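Side-chain contacts in probable thiosulfate sulfurtransferase (Thermus thermophilus, PDB 2EG4), which probably transfers sulfur from thiosulfate to cyanide and binds a zinc ion: residues R13-Y18 with A26-L31; L117-D120 with D126-A129. All blocks are in the same frame, centred on the assembly; numbering follows the deposited sequence.

Contact 1 of 2, residues R13-Y18 with A26-L31. With SO4 (sulfate ion), chain F.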
loop_
_atom_site.group_PDB
_atom_site.type_symbol
_atom_site.label_atom_id
_atom_site.label_comp_id
_atom_site.label_asym_id
_atom_site.label_seq_id
_atom_site.Cartn_x
_atom_site.Cartn_y
_atom_site.Cartn_z
ATOM N N ARG A 13 -10.701 2.117 -8.419
ATOM C CA ARG A 13 -10.524 2.368 -9.842
ATOM C C ARG A 13 -10.589 3.860 -10.139
ATOM O O ARG A 13 -11.024 4.656 -9.304
ATOM C CB ARG A 13 -11.635 1.661 -10.637
ATOM C CG ARG A 13 -11.619 0.145 -10.461
ATOM C CD ARG A 13 -12.803 -0.479 -11.232
ATOM N NE ARG A 13 -14.079 -0.018 -10.665
ATOM C CZ ARG A 13 -15.244 -0.044 -11.315
ATOM N NH1 ARG A 13 -15.306 -0.506 -12.565
ATOM N NH2 ARG A 13 -16.345 0.402 -10.727
ATOM N N PRO A 14 -10.143 4.262 -11.338
ATOM C CA PRO A 14 -10.199 5.679 -11.703
ATOM C C PRO A 14 -11.675 6.126 -11.670
ATOM O O PRO A 14 -12.604 5.322 -11.902
ATOM C CB PRO A 14 -9.614 5.693 -13.114
ATOM C CG PRO A 14 -8.617 4.574 -13.072
ATOM C CD PRO A 14 -9.381 3.481 -12.331
ATOM N N ARG A 15 -11.905 7.402 -11.390
ATOM C CA ARG A 15 -13.266 7.902 -11.293
ATOM C C ARG A 15 -14.173 7.586 -12.485
ATOM O O ARG A 15 -15.339 7.268 -12.291
ATOM C CB ARG A 15 -13.260 9.417 -11.001
ATOM C CG ARG A 15 -14.655 10.037 -10.878
ATOM C CD ARG A 15 -14.628 11.319 -10.033
ATOM N NE ARG A 15 -14.798 11.046 -8.604
ATOM C CZ ARG A 15 -15.951 10.694 -8.035
ATOM N NH1 ARG A 15 -17.049 10.576 -8.771
ATOM N NH2 ARG A 15 -16.005 10.449 -6.727
ATOM N N PRO A 16 -13.664 7.680 -13.723
ATOM C CA PRO A 16 -14.523 7.375 -14.878
ATOM C C PRO A 16 -15.149 5.985 -14.767
ATOM O O PRO A 16 -16.341 5.800 -15.005
ATOM C CB PRO A 16 -13.559 7.463 -16.058
ATOM C CG PRO A 16 -12.611 8.532 -15.630
ATOM C CD PRO A 16 -12.347 8.176 -14.166
ATOM N N ALA A 17 -14.325 5.011 -14.411
ATOM C CA ALA A 17 -14.801 3.642 -14.265
ATOM C C ALA A 17 -15.813 3.569 -13.130
ATOM O O ALA A 17 -16.848 2.921 -13.243
ATOM C CB ALA A 17 -13.632 2.714 -13.993
ATOM N N TYR A 18 -15.497 4.213 -12.014
ATOM C CA TYR A 18 -16.404 4.231 -10.880
ATOM C C TYR A 18 -17.771 4.806 -11.308
ATOM O O TYR A 18 -18.821 4.252 -10.987
ATOM C CB TYR A 18 -15.816 5.111 -9.780
ATOM C CG TYR A 18 -16.729 5.297 -8.591
ATOM C CD1 TYR A 18 -16.838 4.320 -7.600
ATOM C CD2 TYR A 18 -17.453 6.479 -8.429
ATOM C CE1 TYR A 18 -17.636 4.517 -6.467
ATOM C CE2 TYR A 18 -18.268 6.676 -7.302
ATOM C CZ TYR A 18 -18.349 5.696 -6.333
ATOM O OH TYR A 18 -19.167 5.846 -5.226
ATOM N N ALA A 26 -20.717 1.509 -2.668
ATOM C CA ALA A 26 -19.254 1.632 -2.646
ATOM C C ALA A 26 -18.773 3.068 -2.744
ATOM O O ALA A 26 -19.303 3.872 -3.505
ATOM C CB ALA A 26 -18.646 0.799 -3.778
ATOM N N ARG A 27 -17.768 3.401 -1.934
ATOM C CA ARG A 27 -17.186 4.735 -1.982
ATOM C C ARG A 27 -16.031 4.690 -2.973
ATOM O O ARG A 27 -15.440 3.636 -3.165
ATOM C CB ARG A 27 -16.591 5.128 -0.619
ATOM C CG ARG A 27 -17.575 5.513 0.465
ATOM C CD ARG A 27 -18.348 4.337 0.976
ATOM N NE ARG A 27 -18.857 4.600 2.323
ATOM C CZ ARG A 27 -20.007 4.133 2.791
ATOM N NH1 ARG A 27 -20.791 3.392 2.016
ATOM N NH2 ARG A 27 -20.348 4.358 4.049
ATOM N N HIS A 28 -15.710 5.831 -3.577
ATOM C CA HIS A 28 -14.578 5.919 -4.491
ATOM C C HIS A 28 -13.393 6.433 -3.705
ATOM O O HIS A 28 -13.502 7.456 -3.025
ATOM C CB HIS A 28 -14.821 6.923 -5.601
ATOM C CG HIS A 28 -13.647 7.074 -6.516
ATOM N ND1 HIS A 28 -12.870 8.214 -6.561
ATOM C CD2 HIS A 28 -13.068 6.188 -7.363
ATOM C CE1 HIS A 28 -11.865 8.025 -7.401
ATOM N NE2 HIS A 28 -11.962 6.804 -7.899
ATOM N N LEU A 29 -12.253 5.748 -3.806
ATOM C CA LEU A 29 -11.040 6.216 -3.126
ATOM C C LEU A 29 -9.778 5.667 -3.802
ATOM O O LEU A 29 -9.638 4.454 -3.941
ATOM C CB LEU A 29 -11.011 5.773 -1.666
ATOM C CG LEU A 29 -9.773 6.296 -0.903
ATOM C CD1 LEU A 29 -9.776 7.834 -0.827
ATOM C CD2 LEU A 29 -9.756 5.673 0.493
ATOM N N ASP A 30 -8.879 6.571 -4.204
ATOM C CA ASP A 30 -7.582 6.172 -4.785
ATOM C C ASP A 30 -6.496 6.999 -4.084
ATOM O O ASP A 30 -6.395 8.223 -4.287
ATOM C CB ASP A 30 -7.533 6.424 -6.287
ATOM C CG ASP A 30 -6.179 6.038 -6.894
ATOM O OD1 ASP A 30 -5.186 5.967 -6.140
ATOM O OD2 ASP A 30 -6.098 5.818 -8.113
ATOM N N LEU A 31 -5.712 6.354 -3.217
ATOM C CA LEU A 31 -4.670 7.063 -2.482
ATOM C C LEU A 31 -3.274 6.935 -3.072
ATOM O O LEU A 31 -2.295 6.946 -2.324
ATOM C CB LEU A 31 -4.643 6.609 -1.018
ATOM C CG LEU A 31 -5.893 7.001 -0.235
ATOM C CD1 LEU A 31 -5.861 6.455 1.188
ATOM C CD2 LEU A 31 -6.019 8.543 -0.278
HETATM S S SO4 F . -12.607 11.520 -5.831
HETATM O O1 SO4 F . -12.433 11.442 -7.318
HETATM O O2 SO4 F . -11.268 11.412 -5.163
HETATM O O3 SO4 F . -13.240 12.832 -5.472
HETATM O O4 SO4 F . -13.487 10.396 -5.368
#

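Contact 2 of 2, residues L117-D120 with D126-A129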
loop_
_atom_site.group_PDB
_atom_site.type_symbol
_atom_site.label_atom_id
_atom_site.label_comp_id
_atom_site.label_asym_id
_atom_site.label_seq_id
_atom_site.Cartn_x
_atom_site.Cartn_y
_atom_site.Cartn_z
ATOM N N LEU A 117 -2.909 4.291 14.315
ATOM C CA LEU A 117 -1.823 3.751 13.499
ATOM C C LEU A 117 -1.308 2.379 13.850
ATOM O O LEU A 117 -0.964 2.092 14.996
ATOM C CB LEU A 117 -0.611 4.681 13.480
ATOM C CG LEU A 117 -0.602 5.948 12.631
ATOM C CD1 LEU A 117 0.854 6.402 12.489
ATOM C CD2 LEU A 117 -1.201 5.701 11.251
ATOM N N ARG A 118 -1.210 1.541 12.832
ATOM C CA ARG A 118 -0.680 0.203 13.006
ATOM C C ARG A 118 0.805 0.326 12.658
ATOM O O ARG A 118 1.217 -0.030 11.561
ATOM C CB ARG A 118 -1.391 -0.751 12.047
ATOM C CG ARG A 118 -1.642 -2.119 12.632
ATOM C CD ARG A 118 -2.454 -2.996 11.693
ATOM N NE ARG A 118 -3.809 -2.500 11.480
ATOM C CZ ARG A 118 -4.871 -3.290 11.357
ATOM N NH1 ARG A 118 -4.725 -4.608 11.428
ATOM N NH2 ARG A 118 -6.076 -2.768 11.169
ATOM N N ARG A 119 1.613 0.845 13.590
ATOM C CA ARG A 119 3.036 1.034 13.327
ATOM C C ARG A 119 3.717 -0.241 12.878
ATOM O O ARG A 119 4.712 -0.195 12.158
ATOM C CB ARG A 119 3.772 1.581 14.565
ATOM C CG ARG A 119 3.651 3.086 14.768
ATOM C CD ARG A 119 4.310 3.873 13.632
ATOM N NE ARG A 119 5.764 3.699 13.577
ATOM C CZ ARG A 119 6.624 4.207 14.457
ATOM N NH1 ARG A 119 6.190 4.936 15.478
ATOM N NH2 ARG A 119 7.923 3.980 14.318
ATOM N N ASP A 120 3.178 -1.381 13.302
ATOM C CA ASP A 120 3.767 -2.666 12.933
ATOM C C ASP A 120 3.746 -2.940 11.427
ATOM O O ASP A 120 4.542 -3.733 10.911
ATOM C CB ASP A 120 3.081 -3.821 13.699
ATOM C CG ASP A 120 1.562 -3.779 13.627
ATOM O OD1 ASP A 120 0.965 -2.806 14.148
ATOM O OD2 ASP A 120 0.956 -4.723 13.065
ATOM N N ASP A 126 14.193 5.647 9.183
ATOM C CA ASP A 126 15.131 5.157 10.190
ATOM C C ASP A 126 15.033 3.653 10.398
ATOM O O ASP A 126 16.051 2.961 10.574
ATOM C CB ASP A 126 14.889 5.884 11.503
ATOM C CG ASP A 126 15.729 7.119 11.618
ATOM O OD1 ASP A 126 16.782 7.043 12.292
ATOM O OD2 ASP A 126 15.353 8.147 11.010
ATOM N N GLU A 127 13.811 3.130 10.365
ATOM C CA GLU A 127 13.619 1.703 10.559
ATOM C C GLU A 127 14.107 0.952 9.324
ATOM O O GLU A 127 14.706 -0.114 9.435
ATOM C CB GLU A 127 12.146 1.398 10.844
ATOM C CG GLU A 127 11.713 1.922 12.219
ATOM C CD GLU A 127 10.208 2.038 12.375
ATOM O OE1 GLU A 127 9.494 1.992 11.349
ATOM O OE2 GLU A 127 9.751 2.200 13.521
ATOM N N ALA A 128 13.876 1.522 8.147
ATOM C CA ALA A 128 14.324 0.875 6.918
ATOM C C ALA A 128 15.850 0.813 6.890
ATOM O O ALA A 128 16.425 -0.214 6.508
ATOM C CB ALA A 128 13.806 1.632 5.696
ATOM N N ALA A 129 16.490 1.903 7.311
ATOM C CA ALA A 129 17.949 2.015 7.329
ATOM C C ALA A 129 18.625 0.961 8.195
ATOM O O ALA A 129 19.782 0.609 7.968
ATOM C CB ALA A 129 18.343 3.386 7.833
HETATM O O HOH W 1 6.792 1.922 12.034
#

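Contact 1 of 2, residues R13-Y18 with A26-L31
Y18 and H28 meet with matching first torsions: in both, CG lies anti to the backbone N (chi1 175° and 177°), which turns the phenol of the helix and the imidazole of the strand toward each other. H28 CB sits over the middle of the phenol face, a CH-pi contact of 3.6 Å from CB to the Y18 ring centroid. Beyond this point the ring reaches on to A26, and the Y18 OH donates to A26 O at 2.6 Å. The two aromatic planes are inclined at 49°. The setting is a beta-alpha-beta unit of the rhodanese fold, in which strand 8-11 leads through helix 15-20 into the parallel edge strand 27-28. H28 ties the residue before the helix N-cap P14 to that strand, and both of its ring nitrogens are used. H28 NE2 donates to R13 O at 2.7 Å, the oxygen lying in the imidazole plane but the hydrogen bond bent; H28 ND1 donates almost straight to O4 of a sulfate, probably taken from the crystallisation liquor, at 2.6 Å. With both nitrogens acting as donors, the imidazole is probably protonated, which would suit the anion. R15 meets the sulfate with one edge of its guanidinium, R15 NE giving to O1 at 2.7 Å and NH2 to O4 at 2.9 Å, while E19 and E105 form salt bridges with the same guanidinium.

Contact 2 of 2, residues L117-D120 with D126-A129
R119 and E127 join backbones whose CA atoms are 11.0 Å apart. Both side chains start alike, CG anti to the carbonyl carbon. The arginine then folds back on itself at chi2 and chi3 (-64° and -66°), which turns its guanidinium toward the helix, whereas the glutamate runs extended beyond CG and carries its carboxylate to the guanidinium. The flat groups meet with their planes 28° apart. R119 NH2 approaches E127 OE2 to 2.7 Å, and OE2 lies near the guanidinium plane, at its edge; the N-H points poorly at the oxygen, so this salt bridge contains only a weak hydrogen bond. A water completes the link: it accepts from R119 NE at 2.6 Å and lies 2.8 Å from E127 OE1, toward which it can donate. OE1 also takes the backbone N of T124 and forms a salt bridge with R212, so the carboxylate serves the start of helix 125-129 as well as two arginines. Two positive groups around one carboxylate would probably favour its ionised form, and at this surface position the pairing rests more on charge attraction and a shared water than on a straight hydrogen bond.

Overall arrangement
Read from the N terminus, the two contacts follow one another in series, neither nested nor crossing. Contact 1 closes a short loop within the first rhodanese-like domain, fastening the start of helix 15-20 to the edge strand 27-28 of the first parallel sheet. The chain then completes that sheet with strands 64-67 and 89-92 before contact 2 closes another short loop, between the segment after strand 89-92 and helix 125-129 in the second domain. The centres of contact 1 and contact 2 lie about 28 Å apart, on opposite sides of the chain's centre. The nearest atoms of contact 1 and contact 2 are about 11 Å apart. Both lie away from the zinc site of C151, C152, H192 and H219.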